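Local coordinates for catalase-3 (Neurospora crassa, PDB 4AJ9), which breaks down hydrogen peroxide to water and molecular oxygen with a haem cofactor, protecting the fungus from peroxide damage, at the interface of chains A and B. Sequence-based numbering; all coordinates share one arbitrary frame. Chains: chain A/B, Catalase-3.

The interface of chains A and B. Residues chain A 363-364, 381-384, 387; chain B 21, 53, 56.
A mainly polar patch of the two-fold symmetric interface between identical subunits joins B:His53 and B:Asp21 to loop residues of chain A, helping to hold two copies together in the deposited tetramer, the usual state of catalases; its twin, with the chains exchanged, repeats the contact. With CG anti to the backbone N (chi1 -154°), the side chain of B:His53, near the end of helix 45-55, brings NE2 to A:Asn364 and ND1 to a water. NE2 donates to the side-chain oxygen OD1 of A:Asn364 at 2.7 Å; the acceptor lies close to the imidazole plane, whereas the amide plane is turned 57° from the ring. ND1 of B:His53 is 2.8 Å from the O of water 1, which also hydrogen-bonds to the backbone N of A:Arg382. With both nitrogens engaged, rotation of the ring is restrained. CB of A:His381 covers one face toward the rim, 3.8 Å from the ring centroid, in a CH-pi contact. The A:Asn364 amide is in turn held by its own chain: ND2 gives a nearly straight bond of 3.1 Å to the backbone O of A:Asp383, which accepts a second bond from NE2 of A:Gln387. A:His381 also turns its ring edge to B:Asp21, ND1 donating to carboxylate OD2 at 2.6 Å, on its syn side but 33° out of the carboxylate plane; OD1 is also close to ND1, at 3.0 Å, and may share the N-H. This carboxylate would probably favour a protonated imidazole. Alongside, CB and CG of A:Pro363 pack against CB of B:His56. The likely role is structural, fitting the end of helix 45-55 into a neighbour's loops and helping to stabilise the assembly.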
ATOM      1  N   PRO A 363      -5.738   3.326  -6.938  1.00 10.09           N
ATOM      2  CA  PRO A 363      -6.490   4.344  -7.676  1.00  4.82           C
ATOM      3  C   PRO A 363      -7.825   3.846  -8.207  1.00  5.06           C
ATOM      4  O   PRO A 363      -8.516   4.611  -8.886  1.00  4.48           O
ATOM      5  CB  PRO A 363      -5.573   4.625  -8.856  1.00  6.23           C
ATOM      6  CG  PRO A 363      -5.007   3.259  -9.166  1.00  2.46           C
ATOM      7  CD  PRO A 363      -4.796   2.605  -7.817  1.00  8.59           C
ATOM      8  N   ASN A 364      -8.193   2.597  -7.918  1.00  6.99           N
ATOM      9  CA  ASN A 364      -9.415   2.033  -8.506  1.00  7.63           C
ATOM     10  C   ASN A 364     -10.614   1.947  -7.565  1.00  5.20           C
ATOM     11  O   ASN A 364     -11.545   1.175  -7.809  1.00  3.09           O
ATOM     12  CB  ASN A 364      -9.118   0.675  -9.152  1.00  5.17           C
ATOM     13  CG  ASN A 364      -8.366   0.822 -10.450  1.00  5.76           C
ATOM     14  OD1 ASN A 364      -8.799   1.570 -11.329  1.00  5.02           O
ATOM     15  ND2 ASN A 364      -7.223   0.136 -10.580  1.00  5.44           N
ATOM     16  N   HIS A 381      -8.631   5.357 -19.087  1.00  4.19           N
ATOM     17  CA  HIS A 381      -7.927   4.920 -17.882  1.00  7.12           C
ATOM     18  C   HIS A 381      -7.679   3.418 -17.940  1.00  4.56           C
ATOM     19  O   HIS A 381      -8.576   2.652 -18.294  1.00  3.78           O
ATOM     20  CB  HIS A 381      -8.733   5.214 -16.616  1.00  3.51           C
ATOM     21  CG  HIS A 381      -9.083   6.662 -16.429  1.00  7.08           C
ATOM     22  ND1 HIS A 381      -9.653   7.140 -15.267  1.00  6.08           N
ATOM     23  CD2 HIS A 381      -8.972   7.727 -17.259  1.00  5.49           C
ATOM     24  CE1 HIS A 381      -9.861   8.441 -15.383  1.00 11.65           C
ATOM     25  NE2 HIS A 381      -9.459   8.822 -16.583  1.00  6.34           N
ATOM     26  N   ARG A 382      -6.479   3.000 -17.550  1.00  4.17           N
ATOM     27  CA  ARG A 382      -6.126   1.576 -17.528  1.00  6.93           C
ATOM     28  C   ARG A 382      -5.287   1.213 -16.306  1.00  8.39           C
ATOM     29  O   ARG A 382      -4.665   2.085 -15.683  1.00  6.90           O
ATOM     30  CB  ARG A 382      -5.340   1.203 -18.798  1.00  4.77           C
ATOM     31  CG  ARG A 382      -6.110   1.424 -20.095  1.00  5.76           C
ATOM     32  CD  ARG A 382      -7.297   0.463 -20.221  1.00  4.39           C
ATOM     33  NE  ARG A 382      -7.891   0.522 -21.561  1.00  6.25           N
ATOM     34  CZ  ARG A 382      -8.817   1.401 -21.935  1.00  4.55           C
ATOM     35  NH1 ARG A 382      -9.271   2.305 -21.070  1.00  5.02           N
ATOM     36  NH2 ARG A 382      -9.285   1.380 -23.177  1.00  7.84           N
ATOM     37  N   ASP A 383      -5.248  -0.077 -15.987  1.00  2.21           N
ATOM     38  CA  ASP A 383      -4.302  -0.587 -14.997  1.00  8.03           C
ATOM     39  C   ASP A 383      -4.588  -0.050 -13.587  1.00  3.56           C
ATOM     40  O   ASP A 383      -5.732   0.205 -13.255  1.00  5.77           O
ATOM     41  CB  ASP A 383      -2.863  -0.268 -15.430  1.00  5.92           C
ATOM     42  CG  ASP A 383      -2.526  -0.836 -16.792  1.00 11.94           C
ATOM     43  OD1 ASP A 383      -3.396  -1.503 -17.397  1.00  8.82           O
ATOM     44  OD2 ASP A 383      -1.388  -0.635 -17.258  1.00  5.74           O
ATOM     45  N   GLY A 384      -3.543   0.117 -12.780  1.00  3.39           N
ATOM     46  CA  GLY A 384      -3.678   0.469 -11.374  1.00  3.67           C
ATOM     47  C   GLY A 384      -3.990  -0.728 -10.479  1.00  5.34           C
ATOM     48  O   GLY A 384      -4.551  -1.729 -10.939  1.00  3.76           O
ATOM     49  N   GLN A 387      -7.232  -3.495 -10.588  1.00  3.84           N
ATOM     50  CA  GLN A 387      -8.041  -3.274 -11.790  1.00 10.32           C
ATOM     51  C   GLN A 387      -9.060  -4.424 -11.970  1.00  7.65           C
ATOM     52  O   GLN A 387      -8.691  -5.593 -12.133  1.00  5.69           O
ATOM     53  CB  GLN A 387      -7.148  -3.090 -13.023  1.00  5.88           C
ATOM     54  CG  GLN A 387      -7.916  -3.026 -14.353  1.00  8.40           C
ATOM     55  CD  GLN A 387      -8.924  -1.894 -14.389  1.00  5.33           C
ATOM     56  OE1 GLN A 387     -10.126  -2.120 -14.506  1.00  2.82           O
ATOM     57  NE2 GLN A 387      -8.436  -0.665 -14.285  1.00  0.74           N
TER
ATOM     58  N   ASP B  21     -14.307   8.480 -13.905  1.00  7.80           N
ATOM     59  CA  ASP B  21     -14.445   7.162 -13.291  1.00  7.92           C
ATOM     60  C   ASP B  21     -15.684   7.054 -12.399  1.00  8.21           C
ATOM     61  O   ASP B  21     -16.037   5.964 -11.967  1.00  8.57           O
ATOM     62  CB  ASP B  21     -13.180   6.788 -12.510  1.00  5.06           C
ATOM     63  CG  ASP B  21     -12.031   6.378 -13.421  1.00  6.18           C
ATOM     64  OD1 ASP B  21     -12.298   5.966 -14.571  1.00  9.34           O
ATOM     65  OD2 ASP B  21     -10.856   6.478 -13.004  1.00  7.24           O
ATOM     66  N   HIS B  53      -5.268   8.628 -12.008  1.00  3.80           N
ATOM     67  CA  HIS B  53      -5.308   7.245 -12.454  1.00  3.90           C
ATOM     68  C   HIS B  53      -4.024   6.874 -13.183  1.00  2.31           C
ATOM     69  O   HIS B  53      -3.418   5.848 -12.886  1.00  3.76           O
ATOM     70  CB  HIS B  53      -6.526   6.936 -13.312  1.00  3.82           C
ATOM     71  CG  HIS B  53      -6.902   5.495 -13.258  1.00  7.78           C
ATOM     72  ND1 HIS B  53      -6.278   4.536 -14.029  1.00  4.38           N
ATOM     73  CD2 HIS B  53      -7.782   4.835 -12.469  1.00  4.82           C
ATOM     74  CE1 HIS B  53      -6.779   3.349 -13.738  1.00  2.78           C
ATOM     75  NE2 HIS B  53      -7.697   3.503 -12.799  1.00  3.93           N
ATOM     76  N   HIS B  56      -0.900   6.340 -11.093  1.00  3.35           N
ATOM     77  CA  HIS B  56      -0.917   5.160 -10.240  1.00  3.66           C
ATOM     78  C   HIS B  56      -1.111   3.864 -11.005  1.00  2.42           C
ATOM     79  O   HIS B  56      -1.600   2.886 -10.443  1.00  2.75           O
ATOM     80  CB  HIS B  56      -2.043   5.278  -9.203  1.00  2.14           C
ATOM     81  CG  HIS B  56      -1.801   6.324  -8.165  1.00  2.95           C
ATOM     82  ND1 HIS B  56      -1.522   6.015  -6.850  1.00  4.27           N
ATOM     83  CD2 HIS B  56      -1.820   7.676  -8.239  1.00  2.60           C
ATOM     84  CE1 HIS B  56      -1.376   7.131  -6.161  1.00  2.34           C
ATOM     85  NE2 HIS B  56      -1.548   8.153  -6.982  1.00  2.17           N
TER
HETATM   86  O   HOH W   1      -4.990   5.347 -16.326  1.00  3.37           O